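PDB 4F83: type C neurotoxin from Clostridium botulinum, which probably binds receptors on nerve cells through this fragment of the toxin, which pairs an N-terminal jelly-roll-like domain with a C-terminal beta-trefoil domain. Local coordinates for residues R28-V33 / K51-L56; S78-N83 / E189-W194; G290-F295 / I340-I345. One frame throughout, in Å; residues are numbered along the deposited sequence.

Contact 1. Residues R28-V33 / K51-L56; sequences RLEGDV and KIIVNL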
ATOM      1  N   ARG A  28      19.104   1.424 -19.128  1.00 30.45           N
ATOM      2  CA  ARG A  28      18.965   2.733 -19.776  1.00 32.33           C
ATOM      3  C   ARG A  28      17.568   3.278 -19.545  1.00 31.89           C
ATOM      4  O   ARG A  28      16.581   2.566 -19.760  1.00 30.71           O
ATOM      5  CB  ARG A  28      19.248   2.636 -21.276  1.00 33.29           C
ATOM      6  CG  ARG A  28      19.112   3.981 -22.011  1.00 38.69           C
ATOM      7  CD  ARG A  28      19.863   4.010 -23.332  1.00 46.20           C
ATOM      8  NE  ARG A  28      19.405   2.983 -24.265  1.00 50.52           N
ATOM      9  CZ  ARG A  28      20.028   1.822 -24.476  1.00 55.66           C
ATOM     10  NH1 ARG A  28      21.143   1.528 -23.812  1.00 58.37           N
ATOM     11  NH2 ARG A  28      19.533   0.948 -25.349  1.00 56.89           N
ATOM     12  N   LEU A  29      17.497   4.536 -19.095  1.00 31.90           N
ATOM     13  CA  LEU A  29      16.219   5.214 -18.842  1.00 33.23           C
ATOM     14  C   LEU A  29      15.884   6.126 -20.014  1.00 34.37           C
ATOM     15  O   LEU A  29      16.748   6.857 -20.491  1.00 34.09           O
ATOM     16  CB  LEU A  29      16.306   6.043 -17.560  1.00 33.50           C
ATOM     17  CG  LEU A  29      16.096   5.384 -16.199  1.00 35.57           C
ATOM     18  CD1 LEU A  29      17.028   4.217 -15.950  1.00 38.04           C
ATOM     19  CD2 LEU A  29      16.257   6.419 -15.113  1.00 37.30           C
ATOM     20  N   GLU A  30      14.640   6.070 -20.482  1.00 34.59           N
ATOM     21  CA  GLU A  30      14.184   6.890 -21.606  1.00 36.74           C
ATOM     22  C   GLU A  30      12.904   7.643 -21.257  1.00 37.33           C
ATOM     23  O   GLU A  30      12.026   7.116 -20.567  1.00 35.14           O
ATOM     24  CB  GLU A  30      13.939   6.035 -22.850  1.00 37.46           C
ATOM     25  CG  GLU A  30      15.186   5.384 -23.413  1.00 40.45           C
ATOM     26  CD  GLU A  30      14.945   4.684 -24.739  1.00 46.32           C
ATOM     27  OE1 GLU A  30      15.943   4.434 -25.466  1.00 48.48           O
ATOM     28  OE2 GLU A  30      13.769   4.368 -25.058  1.00 47.27           O
ATOM     29  N   GLY A  31      12.792   8.879 -21.739  1.00 38.67           N
ATOM     30  CA  GLY A  31      11.620   9.694 -21.417  1.00 39.74           C
ATOM     31  C   GLY A  31      11.475   9.919 -19.918  1.00 39.83           C
ATOM     32  O   GLY A  31      12.459   9.901 -19.189  1.00 40.17           O
ATOM     33  N   ASP A  32      10.235  10.103 -19.463  1.00 40.40           N
ATOM     34  CA  ASP A  32       9.944  10.545 -18.088  1.00 40.74           C
ATOM     35  C   ASP A  32       9.891   9.419 -17.078  1.00 39.82           C
ATOM     36  O   ASP A  32       8.811   9.069 -16.567  1.00 40.21           O
ATOM     37  CB  ASP A  32       8.617  11.350 -18.051  1.00 41.87           C
ATOM     38  CG  ASP A  32       8.253  11.850 -16.641  1.00 43.51           C
ATOM     39  OD1 ASP A  32       7.080  12.249 -16.437  1.00 46.59           O
ATOM     40  OD2 ASP A  32       9.124  11.847 -15.740  1.00 45.36           O
ATOM     41  N   VAL A  33      11.043   8.836 -16.773  1.00 38.99           N
ATOM     42  CA  VAL A  33      11.081   7.853 -15.722  1.00 36.18           C
ATOM     43  C   VAL A  33      11.393   8.566 -14.441  1.00 35.65           C
ATOM     44  O   VAL A  33      12.500   9.062 -14.276  1.00 37.05           O
ATOM     45  CB  VAL A  33      12.161   6.755 -15.957  1.00 36.29           C
ATOM     46  CG1 VAL A  33      11.883   5.579 -15.053  1.00 35.36           C
ATOM     47  CG2 VAL A  33      12.185   6.317 -17.407  1.00 35.02           C
ATOM     48  N   LYS A  51      10.400   4.655 -20.659  1.00 25.68           N
ATOM     49  CA  LYS A  51      10.842   3.257 -20.783  1.00 26.03           C
ATOM     50  C   LYS A  51      12.083   3.040 -19.964  1.00 24.82           C
ATOM     51  O   LYS A  51      12.896   3.950 -19.817  1.00 25.87           O
ATOM     52  CB  LYS A  51      11.184   2.917 -22.229  1.00 27.61           C
ATOM     53  CG  LYS A  51      10.006   2.793 -23.173  1.00 31.86           C
ATOM     54  CD  LYS A  51      10.497   2.335 -24.554  1.00 37.12           C
ATOM     55  CE  LYS A  51       9.478   2.651 -25.661  1.00 43.45           C
ATOM     56  NZ  LYS A  51       8.063   2.351 -25.261  1.00 46.48           N
ATOM     57  N   ILE A  52      12.240   1.822 -19.457  1.00 23.85           N
ATOM     58  CA  ILE A  52      13.509   1.365 -18.931  1.00 23.26           C
ATOM     59  C   ILE A  52      13.926   0.156 -19.761  1.00 23.39           C
ATOM     60  O   ILE A  52      13.178  -0.793 -19.896  1.00 21.69           O
ATOM     61  CB  ILE A  52      13.419   0.999 -17.414  1.00 22.94           C
ATOM     62  CG1 ILE A  52      13.044   2.240 -16.589  1.00 24.25           C
ATOM     63  CG2 ILE A  52      14.740   0.374 -16.916  1.00 23.92           C
ATOM     64  CD1 ILE A  52      12.759   1.948 -15.131  1.00 26.18           C
ATOM     65  N   ILE A  53      15.109   0.215 -20.358  1.00 23.38           N
ATOM     66  CA  ILE A  53      15.575  -0.868 -21.197  1.00 24.45           C
ATOM     67  C   ILE A  53      16.735  -1.546 -20.488  1.00 23.32           C
ATOM     68  O   ILE A  53      17.758  -0.932 -20.247  1.00 24.49           O
ATOM     69  CB  ILE A  53      16.002  -0.354 -22.619  1.00 26.00           C
ATOM     70  CG1 ILE A  53      14.802   0.295 -23.322  1.00 29.24           C
ATOM     71  CG2 ILE A  53      16.520  -1.498 -23.482  1.00 26.95           C
ATOM     72  CD1 ILE A  53      15.177   1.053 -24.564  1.00 33.33           C
ATOM     73  N   VAL A  54      16.542  -2.799 -20.122  1.00 22.27           N
ATOM     74  CA  VAL A  54      17.587  -3.598 -19.485  1.00 23.26           C
ATOM     75  C   VAL A  54      18.170  -4.567 -20.490  1.00 23.97           C
ATOM     76  O   VAL A  54      17.432  -5.302 -21.148  1.00 23.70           O
ATOM     77  CB  VAL A  54      17.030  -4.365 -18.250  1.00 23.41           C
ATOM     78  CG1 VAL A  54      18.104  -5.256 -17.633  1.00 21.92           C
ATOM     79  CG2 VAL A  54      16.507  -3.354 -17.208  1.00 22.85           C
ATOM     80  N   ASN A  55      19.508  -4.565 -20.611  1.00 24.98           N
ATOM     81  CA  ASN A  55      20.212  -5.575 -21.378  1.00 26.43           C
ATOM     82  C   ASN A  55      21.113  -6.417 -20.495  1.00 26.78           C
ATOM     83  O   ASN A  55      22.134  -5.932 -19.983  1.00 27.80           O
ATOM     84  CB  ASN A  55      21.010  -4.931 -22.539  1.00 27.98           C
ATOM     85  CG  ASN A  55      20.158  -4.750 -23.761  1.00 29.84           C
ATOM     86  OD1 ASN A  55      19.927  -5.698 -24.512  1.00 33.68           O
ATOM     87  ND2 ASN A  55      19.600  -3.557 -23.919  1.00 30.57           N
ATOM     88  N   LEU A  56      20.734  -7.681 -20.311  1.00 26.70           N
ATOM     89  CA  LEU A  56      21.513  -8.590 -19.483  1.00 27.13           C
ATOM     90  C   LEU A  56      22.795  -8.940 -20.173  1.00 29.69           C
ATOM     91  O   LEU A  56      22.840  -8.994 -21.404  1.00 30.03           O
ATOM     92  CB  LEU A  56      20.741  -9.881 -19.206  1.00 26.24           C
ATOM     93  CG  LEU A  56      19.430  -9.751 -18.448  1.00 25.04           C
ATOM     94  CD1 LEU A  56      18.807 -11.135 -18.308  1.00 27.24           C
ATOM     95  CD2 LEU A  56      19.668  -9.129 -17.095  1.00 27.56           C
TER

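Contact 2. Residues S78-N83 / E189-W194; sequences SKDLTN and ENQMLW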
ATOM      1  N   SER A  78      -2.748   2.335 -11.317  1.00 14.90           N
ATOM      2  CA  SER A  78      -3.757   3.400 -11.157  1.00 16.45           C
ATOM      3  C   SER A  78      -5.197   2.908 -11.375  1.00 17.39           C
ATOM      4  O   SER A  78      -5.445   1.915 -12.097  1.00 17.10           O
ATOM      5  CB  SER A  78      -3.479   4.603 -12.067  1.00 18.18           C
ATOM      6  OG  SER A  78      -3.694   4.272 -13.437  1.00 20.48           O
ATOM      7  N   LYS A  79      -6.132   3.617 -10.764  1.00 17.09           N
ATOM      8  CA  LYS A  79      -7.556   3.318 -10.980  1.00 18.60           C
ATOM      9  C   LYS A  79      -7.881   3.439 -12.484  1.00 20.41           C
ATOM     10  O   LYS A  79      -8.572   2.576 -13.071  1.00 19.20           O
ATOM     11  CB  LYS A  79      -8.420   4.264 -10.157  1.00 20.27           C
ATOM     12  CG  LYS A  79      -9.927   4.138 -10.448  1.00 19.71           C
ATOM     13  CD  LYS A  79     -10.727   5.077  -9.529  1.00 22.48           C
ATOM     14  CE  LYS A  79     -10.532   6.534  -9.931  1.00 27.49           C
ATOM     15  NZ  LYS A  79     -11.378   7.407  -9.116  1.00 37.15           N
ATOM     16  N   ASP A  80      -7.376   4.506 -13.107  1.00 22.26           N
ATOM     17  CA  ASP A  80      -7.566   4.732 -14.547  1.00 24.53           C
ATOM     18  C   ASP A  80      -7.208   3.493 -15.381  1.00 23.68           C
ATOM     19  O   ASP A  80      -7.993   3.058 -16.235  1.00 24.22           O
ATOM     20  CB  ASP A  80      -6.715   5.936 -14.996  1.00 26.36           C
ATOM     21  CG  ASP A  80      -7.103   6.454 -16.358  1.00 33.35           C
ATOM     22  OD1 ASP A  80      -7.746   5.705 -17.127  1.00 40.52           O
ATOM     23  OD2 ASP A  80      -6.806   7.637 -16.655  1.00 40.08           O
ATOM     24  N   LEU A  81      -6.021   2.931 -15.137  1.00 21.81           N
ATOM     25  CA  LEU A  81      -5.531   1.818 -15.937  1.00 20.98           C
ATOM     26  C   LEU A  81      -6.316   0.566 -15.567  1.00 20.41           C
ATOM     27  O   LEU A  81      -6.636  -0.268 -16.419  1.00 21.73           O
ATOM     28  CB  LEU A  81      -4.048   1.601 -15.658  1.00 22.32           C
ATOM     29  CG  LEU A  81      -3.139   1.105 -16.744  1.00 24.94           C
ATOM     30  CD1 LEU A  81      -3.422   1.759 -18.137  1.00 26.82           C
ATOM     31  CD2 LEU A  81      -1.666   1.388 -16.320  1.00 25.47           C
ATOM     32  N   THR A  82      -6.654   0.454 -14.292  1.00 19.55           N
ATOM     33  CA  THR A  82      -7.326  -0.739 -13.775  1.00 19.52           C
ATOM     34  C   THR A  82      -8.735  -0.857 -14.353  1.00 20.59           C
ATOM     35  O   THR A  82      -9.191  -1.943 -14.716  1.00 21.66           O
ATOM     36  CB  THR A  82      -7.384  -0.732 -12.240  1.00 19.73           C
ATOM     37  OG1 THR A  82      -6.048  -0.736 -11.725  1.00 17.81           O
ATOM     38  CG2 THR A  82      -8.096  -1.990 -11.731  1.00 19.26           C
ATOM     39  N   ASN A  83      -9.443   0.258 -14.377  1.00 20.22           N
ATOM     40  CA  ASN A  83     -10.811   0.291 -14.919  1.00 23.17           C
ATOM     41  C   ASN A  83     -10.924  -0.044 -16.411  1.00 23.00           C
ATOM     42  O   ASN A  83     -12.023  -0.371 -16.897  1.00 25.77           O
ATOM     43  CB  ASN A  83     -11.432   1.675 -14.634  1.00 22.30           C
ATOM     44  CG  ASN A  83     -12.895   1.756 -15.016  1.00 29.68           C
ATOM     45  OD1 ASN A  83     -13.709   0.949 -14.562  1.00 34.72           O
ATOM     46  ND2 ASN A  83     -13.249   2.752 -15.828  1.00 31.41           N
ATOM     47  N   GLU A 189      -3.297  11.389 -19.287  1.00 34.30           N
ATOM     48  CA  GLU A 189      -2.233  11.601 -18.323  1.00 33.62           C
ATOM     49  C   GLU A 189      -2.429  10.840 -16.984  1.00 31.36           C
ATOM     50  O   GLU A 189      -1.512  10.768 -16.181  1.00 31.70           O
ATOM     51  CB  GLU A 189      -2.017  13.115 -18.076  1.00 35.21           C
ATOM     52  CG  GLU A 189      -3.157  13.865 -17.334  1.00 39.84           C
ATOM     53  CD  GLU A 189      -4.191  14.557 -18.278  1.00 47.14           C
ATOM     54  OE1 GLU A 189      -4.954  13.852 -18.992  1.00 48.47           O
ATOM     55  OE2 GLU A 189      -4.265  15.810 -18.269  1.00 50.55           O
ATOM     56  N   ASN A 190      -3.616  10.298 -16.741  1.00 29.38           N
ATOM     57  CA  ASN A 190      -3.855   9.596 -15.461  1.00 28.82           C
ATOM     58  C   ASN A 190      -3.589   8.109 -15.508  1.00 27.70           C
ATOM     59  O   ASN A 190      -3.798   7.402 -14.505  1.00 26.96           O
ATOM     60  CB  ASN A 190      -5.256   9.860 -14.938  1.00 28.93           C
ATOM     61  CG  ASN A 190      -5.449  11.298 -14.539  1.00 30.71           C
ATOM     62  OD1 ASN A 190      -4.528  11.952 -14.018  1.00 29.26           O
ATOM     63  ND2 ASN A 190      -6.632  11.812 -14.795  1.00 31.63           N
ATOM     64  N   GLN A 191      -3.144   7.630 -16.669  1.00 27.59           N
ATOM     65  CA  GLN A 191      -2.787   6.205 -16.826  1.00 27.23           C
ATOM     66  C   GLN A 191      -1.333   5.963 -16.386  1.00 25.32           C
ATOM     67  O   GLN A 191      -0.365   6.350 -17.059  1.00 26.15           O
ATOM     68  CB  GLN A 191      -3.124   5.682 -18.262  1.00 28.44           C
ATOM     69  CG  GLN A 191      -4.668   5.726 -18.516  1.00 33.52           C
ATOM     70  CD  GLN A 191      -5.213   4.862 -19.687  1.00 39.10           C
ATOM     71  OE1 GLN A 191      -4.626   4.806 -20.772  1.00 38.90           O
ATOM     72  NE2 GLN A 191      -6.385   4.221 -19.461  1.00 38.91           N
ATOM     73  N   MET A 192      -1.171   5.370 -15.209  1.00 22.27           N
ATOM     74  CA  MET A 192       0.159   5.192 -14.665  1.00 20.56           C
ATOM     75  C   MET A 192       0.210   3.976 -13.762  1.00 18.25           C
ATOM     76  O   MET A 192      -0.806   3.504 -13.267  1.00 17.31           O
ATOM     77  CB  MET A 192       0.596   6.439 -13.874  1.00 20.88           C
ATOM     78  CG  MET A 192      -0.376   6.804 -12.679  1.00 21.57           C
ATOM     79  SD  MET A 192       0.027   8.438 -12.107  1.00 29.67           S
ATOM     80  CE  MET A 192      -0.982   9.429 -13.214  1.00 24.93           C
ATOM     81  N   LEU A 193       1.414   3.467 -13.572  1.00 17.69           N
ATOM     82  CA  LEU A 193       1.635   2.452 -12.543  1.00 16.48           C
ATOM     83  C   LEU A 193       3.048   2.615 -12.013  1.00 15.96           C
ATOM     84  O   LEU A 193       3.881   3.348 -12.602  1.00 16.48           O
ATOM     85  CB  LEU A 193       1.437   1.039 -13.112  1.00 17.89           C
ATOM     86  CG  LEU A 193       2.447   0.679 -14.210  1.00 20.82           C
ATOM     87  CD1 LEU A 193       3.716   0.004 -13.615  1.00 26.48           C
ATOM     88  CD2 LEU A 193       1.847  -0.180 -15.257  1.00 28.77           C
ATOM     89  N   TRP A 194       3.328   1.938 -10.896  1.00 14.71           N
ATOM     90  CA  TRP A 194       4.651   1.971 -10.285  1.00 15.35           C
ATOM     91  C   TRP A 194       5.110   0.558 -10.022  1.00 15.22           C
ATOM     92  O   TRP A 194       4.289  -0.327  -9.749  1.00 17.00           O
ATOM     93  CB  TRP A 194       4.643   2.723  -8.930  1.00 14.43           C
ATOM     94  CG  TRP A 194       4.282   4.183  -8.981  1.00 16.21           C
ATOM     95  CD1 TRP A 194       5.150   5.245  -8.882  1.00 17.27           C
ATOM     96  CD2 TRP A 194       2.955   4.744  -9.109  1.00 16.79           C
ATOM     97  NE1 TRP A 194       4.431   6.449  -8.924  1.00 18.37           N
ATOM     98  CE2 TRP A 194       3.089   6.158  -9.067  1.00 17.58           C
ATOM     99  CE3 TRP A 194       1.672   4.183  -9.240  1.00 16.38           C
ATOM    100  CZ2 TRP A 194       1.972   7.043  -9.165  1.00 19.38           C
ATOM    101  CZ3 TRP A 194       0.562   5.045  -9.327  1.00 16.10           C
ATOM    102  CH2 TRP A 194       0.725   6.467  -9.310  1.00 17.71           C
TER

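Contact 3. Residues G290-F295 / I340-I345; sequences GDDIMF and IGIFSI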
ATOM      1  N   GLY A 290       5.337   2.591  16.587  1.00 18.81           N
ATOM      2  CA  GLY A 290       5.615   3.071  17.933  1.00 20.36           C
ATOM      3  C   GLY A 290       5.771   4.579  18.116  1.00 19.67           C
ATOM      4  O   GLY A 290       5.904   5.081  19.275  1.00 20.05           O
ATOM      5  N   ASP A 291       5.765   5.320  17.013  1.00 18.97           N
ATOM      6  CA  ASP A 291       5.976   6.790  17.097  1.00 18.76           C
ATOM      7  C   ASP A 291       4.875   7.443  17.901  1.00 17.86           C
ATOM      8  O   ASP A 291       3.704   7.050  17.800  1.00 17.98           O
ATOM      9  CB  ASP A 291       6.017   7.419  15.706  1.00 18.26           C
ATOM     10  CG  ASP A 291       7.399   7.311  15.031  1.00 20.13           C
ATOM     11  OD1 ASP A 291       8.377   6.889  15.681  1.00 20.92           O
ATOM     12  OD2 ASP A 291       7.495   7.699  13.856  1.00 22.31           O
ATOM     13  N   ASP A 292       5.246   8.469  18.673  1.00 17.83           N
ATOM     14  CA  ASP A 292       4.260   9.290  19.386  1.00 17.29           C
ATOM     15  C   ASP A 292       3.874  10.441  18.482  1.00 16.42           C
ATOM     16  O   ASP A 292       4.753  11.136  17.926  1.00 16.63           O
ATOM     17  CB  ASP A 292       4.857   9.857  20.673  1.00 18.52           C
ATOM     18  CG  ASP A 292       4.850   8.857  21.808  1.00 23.48           C
ATOM     19  OD1 ASP A 292       4.190   7.800  21.703  1.00 26.43           O
ATOM     20  OD2 ASP A 292       5.524   9.125  22.820  1.00 32.45           O
ATOM     21  N   ILE A 293       2.566  10.655  18.372  1.00 15.61           N
ATOM     22  CA  ILE A 293       2.028  11.560  17.366  1.00 15.57           C
ATOM     23  C   ILE A 293       0.895  12.413  17.900  1.00 16.15           C
ATOM     24  O   ILE A 293       0.324  12.099  18.942  1.00 16.70           O
ATOM     25  CB  ILE A 293       1.533  10.760  16.111  1.00 15.00           C
ATOM     26  CG1 ILE A 293       0.312   9.893  16.453  1.00 15.21           C
ATOM     27  CG2 ILE A 293       2.716   9.882  15.503  1.00 16.03           C
ATOM     28  CD1 ILE A 293      -0.296   9.109  15.211  1.00 17.31           C
ATOM     29  N   MET A 294       0.563  13.470  17.165  1.00 14.30           N
ATOM     30  CA  MET A 294      -0.660  14.271  17.394  1.00 15.51           C
ATOM     31  C   MET A 294      -1.420  14.373  16.078  1.00 15.32           C
ATOM     32  O   MET A 294      -0.834  14.215  15.015  1.00 15.53           O
ATOM     33  CB  MET A 294      -0.296  15.680  17.948  1.00 15.74           C
ATOM     34  CG  MET A 294       0.496  15.558  19.275  1.00 18.38           C
ATOM     35  SD  MET A 294       1.205  17.144  19.713  1.00 27.57           S
ATOM     36  CE  MET A 294       2.646  17.231  18.617  1.00 26.10           C
ATOM     37  N   PHE A 295      -2.726  14.623  16.140  1.00 13.84           N
ATOM     38  CA  PHE A 295      -3.524  14.809  14.912  1.00 13.70           C
ATOM     39  C   PHE A 295      -4.029  16.235  14.890  1.00 13.42           C
ATOM     40  O   PHE A 295      -4.544  16.722  15.888  1.00 14.81           O
ATOM     41  CB  PHE A 295      -4.734  13.879  14.920  1.00 13.14           C
ATOM     42  CG  PHE A 295      -4.378  12.422  14.977  1.00 13.95           C
ATOM     43  CD1 PHE A 295      -4.133  11.711  13.791  1.00 14.31           C
ATOM     44  CD2 PHE A 295      -4.336  11.745  16.201  1.00 15.59           C
ATOM     45  CE1 PHE A 295      -3.831  10.338  13.815  1.00 15.88           C
ATOM     46  CE2 PHE A 295      -4.028  10.361  16.243  1.00 16.94           C
ATOM     47  CZ  PHE A 295      -3.778   9.662  15.028  1.00 16.23           C
ATOM     48  N   ILE A 340      -2.597  14.921  26.748  1.00 19.21           N
ATOM     49  CA  ILE A 340      -3.946  14.371  26.517  1.00 18.96           C
ATOM     50  C   ILE A 340      -4.226  14.259  25.004  1.00 18.09           C
ATOM     51  O   ILE A 340      -5.139  13.540  24.586  1.00 18.91           O
ATOM     52  CB  ILE A 340      -5.045  15.194  27.238  1.00 19.76           C
ATOM     53  CG1 ILE A 340      -6.387  14.461  27.154  1.00 23.12           C
ATOM     54  CG2 ILE A 340      -5.165  16.566  26.612  1.00 21.04           C
ATOM     55  CD1 ILE A 340      -6.951  14.021  28.457  1.00 25.88           C
ATOM     56  N   GLY A 341      -3.393  14.907  24.185  1.00 17.39           N
ATOM     57  CA  GLY A 341      -3.513  14.788  22.717  1.00 16.83           C
ATOM     58  C   GLY A 341      -2.361  14.054  22.042  1.00 17.69           C
ATOM     59  O   GLY A 341      -2.153  14.219  20.830  1.00 18.20           O
ATOM     60  N   ILE A 342      -1.596  13.280  22.818  1.00 17.07           N
ATOM     61  CA  ILE A 342      -0.500  12.480  22.238  1.00 17.14           C
ATOM     62  C   ILE A 342      -0.913  11.022  22.187  1.00 16.61           C
ATOM     63  O   ILE A 342      -1.457  10.476  23.189  1.00 18.02           O
ATOM     64  CB  ILE A 342       0.831  12.653  23.033  1.00 18.51           C
ATOM     65  CG1 ILE A 342       1.292  14.121  22.893  1.00 20.01           C
ATOM     66  CG2 ILE A 342       1.915  11.700  22.470  1.00 17.51           C
ATOM     67  CD1 ILE A 342       2.523  14.506  23.717  1.00 22.63           C
ATOM     68  N   PHE A 343      -0.655  10.394  21.039  1.00 17.09           N
ATOM     69  CA  PHE A 343      -1.066   9.019  20.805  1.00 16.89           C
ATOM     70  C   PHE A 343       0.128   8.251  20.308  1.00 18.54           C
ATOM     71  O   PHE A 343       1.111   8.864  19.881  1.00 18.89           O
ATOM     72  CB  PHE A 343      -2.189   8.998  19.753  1.00 16.08           C
ATOM     73  CG  PHE A 343      -3.437   9.750  20.189  1.00 17.27           C
ATOM     74  CD1 PHE A 343      -4.441   9.096  20.887  1.00 17.94           C
ATOM     75  CD2 PHE A 343      -3.575  11.123  19.926  1.00 18.83           C
ATOM     76  CE1 PHE A 343      -5.603   9.790  21.309  1.00 17.95           C
ATOM     77  CE2 PHE A 343      -4.705  11.823  20.326  1.00 19.53           C
ATOM     78  CZ  PHE A 343      -5.733  11.158  21.024  1.00 18.10           C
ATOM     79  N   SER A 344       0.084   6.921  20.384  1.00 17.45           N
ATOM     80  CA  SER A 344       1.135   6.135  19.720  1.00 18.32           C
ATOM     81  C   SER A 344       0.474   5.373  18.594  1.00 17.72           C
ATOM     82  O   SER A 344      -0.673   4.895  18.741  1.00 19.38           O
ATOM     83  CB  SER A 344       1.842   5.183  20.680  1.00 19.43           C
ATOM     84  OG  SER A 344       0.916   4.451  21.431  1.00 26.73           O
ATOM     85  N   ILE A 345       1.179   5.244  17.476  1.00 16.73           N
ATOM     86  CA  ILE A 345       0.622   4.520  16.327  1.00 14.91           C
ATOM     87  C   ILE A 345       1.423   3.235  16.117  1.00 17.28           C
ATOM     88  O   ILE A 345       2.642   3.276  16.103  1.00 17.00           O
ATOM     89  CB  ILE A 345       0.601   5.422  15.056  1.00 14.16           C
ATOM     90  CG1 ILE A 345      -0.044   4.693  13.879  1.00 15.67           C
ATOM     91  CG2 ILE A 345       2.033   5.967  14.718  1.00 16.13           C
ATOM     92  CD1 ILE A 345      -0.515   5.688  12.804  1.00 17.39           C
TER
HETATM   93  O   HOH W   1      -3.587  15.140  18.790  1.00 15.34           O

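Contact 1. Residues R28-V33 / K51-L56
Arg28 and Ile53 face each other as a hydrogen-bonded pair of two antiparallel strands. Arg28 N gives to Ile53 O at 2.9 Å, and Ile53 N returns a bond to Arg28 O. Glu30 and Lys51 form the next hydrogen-bonded pair. There Lys51 N reaches Glu30 O at 3.0 Å.

Glu30 leads across the face shared by Arg28, Lys51 and Ile53. Glu30 CB lies 3.8 Å from Lys51 O. CG is anti to the carbonyl carbon (chi1 -65°), and the chain then runs extended to the carboxylate. CD, OE1 and OE2 all come up to one methyl, and Ile53 CD1 is 3.6 Å from Glu30 OE1. Glu30 OE2 also meets the aliphatic Lys51 CD at 3.9 Å, but Lys51 NZ is turned away. Arg28 bends at chi3, and Glu30 OE1 sits at the edge of its guanidinium in a long salt bridge of 3.9 Å to Arg28 NE.

Leu29 and Ile52 pair on the other face. Ile52 CD1 meets Val33 CG1 at 3.7 Å, the two side chains crossing at about a right angle. Ile52 also packs on Phe181 of strand 178-181, the next in this three-stranded sheet, in which strand 26-30 is an outermost strand. Four backbone bonds join the strands. Charged side chains lie beside Ile53 on one face, while Ile52 is buried on the other.

Contact 2. Residues S78-N83 / E189-W194
A helix N-cap is the centre of this contact: Ser78 stands just before the short helix 79-83 and meets the start of strand 192-201. Ser78 OG lies between the backbone N and the carbonyl carbon (chi1 69°). From there Ser78 OG accepts from Leu81 N at 3.2 Å, the capping bond, and from Met192 N at 3.3 Å. The Met192 bond is long but nearly straight. Ser78 N gives to Met192 O at 3.0 Å. One residue thus caps the helix and binds both backbone polar atoms of Met192.

Asp80, on the first turn, turns its carboxylate to Asn190 and Gln191. Gln191 NE2 gives to Asp80 OD1 at 3.1 Å from above the carboxylate plane, in a bond bent to 144° at the hydrogen. The amide and carboxylate planes stand 55° apart. Gln191 CG lies against the carboxylate, 3.3 Å from Asp80 CG. Asn190 CB touches the other oxygen, Asp80 OD2, at 3.2 Å. Asp188 brings a second acid close to Asp80, which would probably raise the proton affinity of the pair.

Leu81 closes the apolar side. Leu81 CD1 rests against Gln191 CB and its amide carbon CD, the two side chains crossing at about a right angle. Leu81 CD2 meets Leu193 CD2 at 4.0 Å.

Tyr88 of strand 87-90 packs on both Leu81 and Gln191. Strand 42-46 runs beside strand 192-201, where Leu45 shares a backbone bond with Leu193. Lys79 makes a cation-pi contact with Trp412 and its NZ bonds to Val413 O, so the C-terminal tail passes by the helix.

Contact 3. Residues G290-F295 / I340-I345
Ile293 and Phe343 join the two strands as an antiparallel hydrogen-bonded pair. Ile293 N gives to Phe343 O at 2.8 Å, and Phe343 N gives to Ile293 O at 2.9 Å. Gly290 N reaches Ile345 O at 2.8 Å, and Ile345 N gives to Asp291 O. Gly290 and Asp291 thus lie opposite Ile345, as in a G1 beta bulge, with the glycine at positive phi. The short strand segments are strongly crossed, with 112° between their N-to-C directions. Beyond the Ile293-Phe343 pair a water accepts from Phe295 N and lies 2.7 Å from Gly341 O, to which it can donate.

Ile293 carries the packing on one face. Its CG1 lies between the backbone N and the carbonyl carbon (chi1 67°), which brings Ile293 CD1 within 3.8 Å of Ile345 CB. The two isoleucines cross at about a right angle. Phe295 CE2 approaches Phe343 CD2 at 3.8 Å, with the ring planes 57° apart, and Ile358 packs on both rings. Met294 and Ile342 lie side by side and point the same way, with Met294 CG 4.0 Å from Ile342 CG1.

Asp291 aims its carboxylate elsewhere, to Lys281 and Leu288 N. The bonding between the two segments is thus wholly backbone and water. The side chains add apolar contacts, most of them buried inside the beta-trefoil domain.

In the fold
Contacts 1 and 2 belong to the N-terminal domain, their centres about 20 Å apart. Contact 3 lies in the C-terminal domain, across the chain's centre from both. Contact 1 is at the surface, contact 2 is buried and contact 3 is partly buried. Contacts 1 and 3 each join neighbouring antiparallel strands, whereas contact 2 sets a short helix against a strand start. Their chemistry follows. Contact 1 tops its backbone bonds with charged side chains. Contact 2 adds side-chain polar atoms, a serine and an acid-amide pair, to one backbone bond. Contact 3 fills in with aliphatic and aromatic groups. No two of the three touch.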